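Peptidase M16 C-terminal domain-containing protein (Enterococcus faecalis, PDB 3D3Y) is of unknown function but belongs to the M16 peptidase family, carries a domain of its inactive type and probably binds a metal ion. Local coordinates at residues K150-Y162 with E248-N262. Numbering follows the deposited sequence.
Sequences KQTYASLALQSVY and EREVLAQSKLNLAYN. With ACT (acetate ion), chain C.
A154, L158 and Y162, one helical turn apart, ride over K256, N258 and A260 as helix 150-162 runs along strand 255-262, the axes 8.6 Å apart at closest and inclined by 37°. The CB of A154 sits 3.6 Å from K256 CB and 3.3 Å from N258 ND2, which gives a weak bond to A154 O (3.1 Å) and a hydrogen bond to a water that also binds Q151 O. N258 OD1 is taken by the backbone of T319 in the next strand, so both ends of the amide are engaged and its flip is fixed. L158 spreads its methyls over the strand, CD2 3.6 Å from N258 CB and CD1 against A260 CB. With CG anti to the backbone N (chi1 -180°), the Y162 ring extends along the strand; CD1 lies 3.6 Å from A260 CB and OH accepts a weak bond from N262 ND2. Polar and charged groups meet at the N-terminal end of the helix, toward strand 244-251: Y153 OH donates to E248 OE1 (2.6 Å), which lies at the ring edge in its plane, while K150 NZ reaches E250 OE1 at 2.9 Å in a salt bridge. Both carboxylates use a syn lone pair. Helix 326-341 backs one face of the five-stranded mixed sheet, consistent with the two-layer alpha/beta domain of M16 peptidases, and helix 150-162, from earlier in the chain, lies on the other.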
loop_
_atom_site.group_PDB
_atom_site.type_symbol
_atom_site.label_atom_id
_atom_site.label_comp_id
_atom_site.label_asym_id
_atom_site.label_seq_id
_atom_site.Cartn_x
_atom_site.Cartn_y
_atom_site.Cartn_z
ATOM N N LYS A 150 12.410 -3.518 14.915
ATOM C CA LYS A 150 11.465 -4.034 15.918
ATOM C C LYS A 150 10.114 -3.324 15.966
ATOM O O LYS A 150 9.103 -3.935 16.348
ATOM C CB LYS A 150 12.115 -4.095 17.296
ATOM C CG LYS A 150 13.305 -5.056 17.363
ATOM C CD LYS A 150 12.940 -6.417 16.796
ATOM C CE LYS A 150 14.165 -7.330 16.812
ATOM N NZ LYS A 150 13.882 -8.589 16.087
ATOM N N GLN A 151 10.092 -2.054 15.592
ATOM C CA GLN A 151 8.824 -1.338 15.435
ATOM C C GLN A 151 7.990 -1.956 14.314
ATOM O O GLN A 151 6.817 -2.218 14.510
ATOM C CB GLN A 151 9.032 0.181 15.239
ATOM C CG GLN A 151 7.806 0.953 14.647
ATOM C CD GLN A 151 7.806 2.450 14.978
ATOM O OE1 GLN A 151 8.806 3.008 15.430
ATOM N NE2 GLN A 151 6.665 3.100 14.763
ATOM N N THR A 152 8.616 -2.195 13.159
ATOM C CA THR A 152 7.966 -2.808 12.020
ATOM C C THR A 152 7.531 -4.219 12.391
ATOM O O THR A 152 6.389 -4.583 12.146
ATOM C CB THR A 152 8.866 -2.817 10.752
ATOM O OG1 THR A 152 9.318 -1.487 10.493
ATOM C CG2 THR A 152 8.092 -3.294 9.528
ATOM N N TYR A 153 8.422 -4.992 13.006
ATOM C CA TYR A 153 8.080 -6.340 13.426
ATOM C C TYR A 153 6.800 -6.364 14.311
ATOM O O TYR A 153 5.875 -7.147 14.071
ATOM C CB TYR A 153 9.245 -7.016 14.157
ATOM C CG TYR A 153 8.843 -8.396 14.644
ATOM C CD1 TYR A 153 8.708 -9.453 13.740
ATOM C CD2 TYR A 153 8.522 -8.625 15.969
ATOM C CE1 TYR A 153 8.297 -10.707 14.160
ATOM C CE2 TYR A 153 8.120 -9.882 16.407
ATOM C CZ TYR A 153 8.005 -10.914 15.490
ATOM O OH TYR A 153 7.600 -12.171 15.898
ATOM N N ALA A 154 6.778 -5.506 15.328
ATOM C CA ALA A 154 5.687 -5.456 16.283
ATOM C C ALA A 154 4.384 -5.004 15.625
ATOM O O ALA A 154 3.303 -5.427 16.051
ATOM C CB ALA A 154 6.042 -4.569 17.459
ATOM N N SER A 155 4.486 -4.187 14.578
ATOM C CA SER A 155 3.305 -3.743 13.819
ATOM C C SER A 155 2.715 -4.890 13.012
ATOM O O SER A 155 1.519 -5.114 12.989
ATOM C CB SER A 155 3.661 -2.611 12.856
ATOM O OG SER A 155 2.463 -2.206 12.175
ATOM N N LEU A 156 3.577 -5.613 12.326
ATOM C CA LEU A 156 3.173 -6.814 11.615
ATOM C C LEU A 156 2.584 -7.887 12.544
ATOM O O LEU A 156 1.603 -8.559 12.190
ATOM C CB LEU A 156 4.348 -7.366 10.810
ATOM C CG LEU A 156 4.866 -6.441 9.711
ATOM C CD1 LEU A 156 6.245 -6.934 9.322
ATOM C CD2 LEU A 156 3.921 -6.416 8.507
ATOM N N ALA A 157 3.188 -8.056 13.714
ATOM C CA ALA A 157 2.721 -9.046 14.673
ATOM C C ALA A 157 1.350 -8.652 15.214
ATOM O O ALA A 157 0.499 -9.511 15.442
ATOM C CB ALA A 157 3.714 -9.224 15.835
ATOM N N LEU A 158 1.147 -7.357 15.442
ATOM C CA LEU A 158 -0.164 -6.880 15.859
ATOM C C LEU A 158 -1.196 -7.234 14.790
ATOM O O LEU A 158 -2.266 -7.741 15.097
ATOM C CB LEU A 158 -0.146 -5.358 16.080
ATOM C CG LEU A 158 -1.500 -4.705 16.386
ATOM C CD1 LEU A 158 -1.961 -5.130 17.771
ATOM C CD2 LEU A 158 -1.340 -3.187 16.285
ATOM N N GLN A 159 -0.865 -6.931 13.541
ATOM C CA GLN A 159 -1.758 -7.270 12.431
ATOM C C GLN A 159 -2.106 -8.769 12.351
ATOM O O GLN A 159 -3.277 -9.135 12.093
ATOM C CB GLN A 159 -1.221 -6.698 11.123
ATOM C CG GLN A 159 -1.396 -5.177 11.078
ATOM C CD GLN A 159 -1.000 -4.533 9.745
ATOM O OE1 GLN A 159 -1.225 -5.090 8.669
ATOM N NE2 GLN A 159 -0.453 -3.329 9.824
ATOM N N SER A 160 -1.117 -9.642 12.606
ATOM C CA SER A 160 -1.372 -11.099 12.624
ATOM C C SER A 160 -2.402 -11.481 13.671
ATOM O O SER A 160 -3.194 -12.386 13.441
ATOM C CB SER A 160 -0.110 -11.917 12.908
ATOM O OG SER A 160 0.731 -11.913 11.779
ATOM N N VAL A 161 -2.377 -10.805 14.819
ATOM C CA VAL A 161 -3.319 -11.070 15.902
ATOM C C VAL A 161 -4.671 -10.508 15.503
ATOM O O VAL A 161 -5.673 -11.241 15.512
ATOM C CB VAL A 161 -2.876 -10.467 17.254
ATOM C CG1 VAL A 161 -3.914 -10.786 18.352
ATOM C CG2 VAL A 161 -1.529 -11.045 17.647
ATOM N N TYR A 162 -4.697 -9.229 15.126
ATOM C CA TYR A 162 -5.978 -8.590 14.745
ATOM C C TYR A 162 -6.707 -9.391 13.654
ATOM O O TYR A 162 -7.913 -9.644 13.757
ATOM C CB TYR A 162 -5.799 -7.099 14.329
ATOM C CG TYR A 162 -7.127 -6.442 13.947
ATOM C CD1 TYR A 162 -7.959 -5.905 14.923
ATOM C CD2 TYR A 162 -7.578 -6.436 12.618
ATOM C CE1 TYR A 162 -9.193 -5.324 14.591
ATOM C CE2 TYR A 162 -8.829 -5.860 12.274
ATOM C CZ TYR A 162 -9.615 -5.306 13.266
ATOM O OH TYR A 162 -10.847 -4.738 12.955
ATOM N N GLU A 248 5.417 -11.549 23.057
ATOM C CA GLU A 248 6.634 -12.246 22.681
ATOM C C GLU A 248 7.791 -11.591 23.403
ATOM O O GLU A 248 7.809 -10.371 23.581
ATOM C CB GLU A 248 6.853 -12.217 21.167
ATOM C CG GLU A 248 5.749 -12.921 20.374
ATOM C CD GLU A 248 5.986 -12.922 18.874
ATOM O OE1 GLU A 248 7.105 -12.575 18.441
ATOM O OE2 GLU A 248 5.030 -13.252 18.126
ATOM N N ARG A 249 8.755 -12.403 23.824
ATOM C CA ARG A 249 9.944 -11.893 24.484
ATOM C C ARG A 249 11.148 -11.999 23.580
ATOM O O ARG A 249 11.343 -13.028 22.918
ATOM C CB ARG A 249 10.216 -12.678 25.756
ATOM C CG ARG A 249 9.176 -12.502 26.851
ATOM C CD ARG A 249 9.736 -13.013 28.197
ATOM N NE ARG A 249 10.525 -11.978 28.870
ATOM C CZ ARG A 249 10.183 -11.363 30.010
ATOM N NH1 ARG A 249 9.053 -11.686 30.653
ATOM N NH2 ARG A 249 10.975 -10.416 30.512
ATOM N N GLU A 250 11.961 -10.932 23.567
ATOM C CA GLU A 250 13.161 -10.861 22.746
ATOM C C GLU A 250 14.142 -9.995 23.499
ATOM O O GLU A 250 13.767 -9.208 24.376
ATOM C CB GLU A 250 12.881 -10.160 21.397
ATOM C CG GLU A 250 12.068 -10.932 20.364
ATOM C CD GLU A 250 12.202 -10.330 18.958
ATOM O OE1 GLU A 250 13.247 -9.672 18.704
ATOM O OE2 GLU A 250 11.281 -10.529 18.119
ATOM N N VAL A 251 15.407 -10.115 23.136
ATOM C CA VAL A 251 16.448 -9.271 23.723
ATOM C C VAL A 251 16.295 -7.930 23.025
ATOM O O VAL A 251 16.456 -7.848 21.802
ATOM C CB VAL A 251 17.843 -9.830 23.486
ATOM C CG1 VAL A 251 18.872 -8.906 24.099
ATOM C CG2 VAL A 251 17.999 -11.267 24.090
ATOM N N LEU A 252 15.949 -6.889 23.776
ATOM C CA LEU A 252 15.665 -5.584 23.151
ATOM C C LEU A 252 16.104 -4.529 24.115
ATOM O O LEU A 252 16.161 -4.794 25.310
ATOM C CB LEU A 252 14.162 -5.410 22.930
ATOM C CG LEU A 252 13.307 -6.454 22.197
ATOM C CD1 LEU A 252 11.832 -6.268 22.525
ATOM C CD2 LEU A 252 13.537 -6.392 20.700
ATOM N N ALA A 253 16.396 -3.327 23.621
ATOM C CA ALA A 253 16.661 -2.200 24.519
ATOM C C ALA A 253 15.401 -1.390 24.822
ATOM O O ALA A 253 15.447 -0.474 25.641
ATOM C CB ALA A 253 17.736 -1.308 23.966
ATOM N N GLN A 254 14.284 -1.747 24.185
ATOM C CA GLN A 254 13.023 -1.017 24.288
ATOM C C GLN A 254 11.898 -1.987 23.931
ATOM O O GLN A 254 11.987 -2.672 22.906
ATOM C CB GLN A 254 13.004 0.137 23.259
ATOM C CG GLN A 254 11.864 1.112 23.424
ATOM C CD GLN A 254 11.872 2.219 22.361
ATOM O OE1 GLN A 254 11.124 2.170 21.392
ATOM N NE2 GLN A 254 12.724 3.206 22.549
ATOM N N SER A 255 10.848 -2.046 24.753
ATOM C CA SER A 255 9.698 -2.927 24.455
ATOM C C SER A 255 8.727 -2.218 23.530
ATOM O O SER A 255 8.740 -0.994 23.438
ATOM C CB SER A 255 8.982 -3.339 25.742
ATOM O OG SER A 255 9.851 -4.101 26.570
ATOM N N LYS A 256 7.890 -2.974 22.839
ATOM C CA LYS A 256 6.862 -2.414 21.975
ATOM C C LYS A 256 5.507 -2.791 22.512
ATOM O O LYS A 256 5.274 -3.949 22.877
ATOM C CB LYS A 256 6.993 -2.935 20.539
ATOM C CG LYS A 256 8.401 -2.787 19.951
ATOM C CD LYS A 256 8.833 -1.331 19.919
ATOM C CE LYS A 256 10.185 -1.098 19.250
ATOM N NZ LYS A 256 10.521 0.382 19.313
ATOM N N LEU A 257 4.603 -1.822 22.571
ATOM C CA LEU A 257 3.242 -2.143 22.991
ATOM C C LEU A 257 2.256 -1.547 22.001
ATOM O O LEU A 257 2.130 -0.318 21.896
ATOM C CB LEU A 257 2.990 -1.652 24.447
ATOM C CG LEU A 257 1.556 -1.830 24.994
ATOM C CD1 LEU A 257 1.139 -3.348 25.043
ATOM C CD2 LEU A 257 1.406 -1.166 26.387
ATOM N N ASN A 258 1.571 -2.417 21.267
ATOM C CA ASN A 258 0.685 -1.983 20.187
ATOM C C ASN A 258 -0.753 -2.465 20.384
ATOM O O ASN A 258 -0.992 -3.535 20.969
ATOM C CB ASN A 258 1.195 -2.501 18.819
ATOM C CG ASN A 258 2.594 -2.005 18.481
ATOM O OD1 ASN A 258 3.060 -0.963 18.977
ATOM N ND2 ASN A 258 3.280 -2.758 17.609
ATOM N N LEU A 259 -1.705 -1.702 19.862
ATOM C CA LEU A 259 -3.142 -1.981 20.073
ATOM C C LEU A 259 -3.840 -1.811 18.740
ATOM O O LEU A 259 -3.545 -0.862 17.994
ATOM C CB LEU A 259 -3.781 -0.991 21.059
ATOM C CG LEU A 259 -3.356 -0.914 22.526
ATOM C CD1 LEU A 259 -1.992 -0.207 22.683
ATOM C CD2 LEU A 259 -4.403 -0.146 23.261
ATOM N N ALA A 260 -4.790 -2.700 18.469
ATOM C CA ALA A 260 -5.585 -2.644 17.258
ATOM C C ALA A 260 -7.058 -2.564 17.607
ATOM O O ALA A 260 -7.575 -3.378 18.390
ATOM C CB ALA A 260 -5.324 -3.865 16.398
ATOM N N TYR A 261 -7.744 -1.630 16.952
ATOM C CA TYR A 261 -9.153 -1.384 17.161
ATOM C C TYR A 261 -9.916 -1.572 15.866
ATOM O O TYR A 261 -9.414 -1.193 14.809
ATOM C CB TYR A 261 -9.344 0.083 17.525
ATOM C CG TYR A 261 -8.659 0.583 18.770
ATOM C CD1 TYR A 261 -9.355 0.718 19.967
ATOM C CD2 TYR A 261 -7.328 0.990 18.730
ATOM C CE1 TYR A 261 -8.722 1.210 21.107
ATOM C CE2 TYR A 261 -6.689 1.505 19.854
ATOM C CZ TYR A 261 -7.396 1.616 21.026
ATOM O OH TYR A 261 -6.752 2.136 22.116
ATOM N N ASN A 262 -11.124 -2.127 15.945
ATOM C CA ASN A 262 -12.032 -2.169 14.801
ATOM C C ASN A 262 -12.728 -0.795 14.726
ATOM O O ASN A 262 -13.266 -0.304 15.733
ATOM C CB ASN A 262 -13.057 -3.300 14.995
ATOM C CG ASN A 262 -14.020 -3.449 13.818
ATOM O OD1 ASN A 262 -14.923 -2.648 13.633
ATOM N ND2 ASN A 262 -13.842 -4.493 13.052
HETATM C C ACT C . 12.488 -2.673 28.485
HETATM O O ACT C . 13.411 -2.653 27.640
HETATM O OXT ACT C . 11.365 -3.056 28.101
HETATM C CH3 ACT C . 12.739 -2.262 29.878
HETATM O O HOH W 1 5.066 -1.040 16.041
#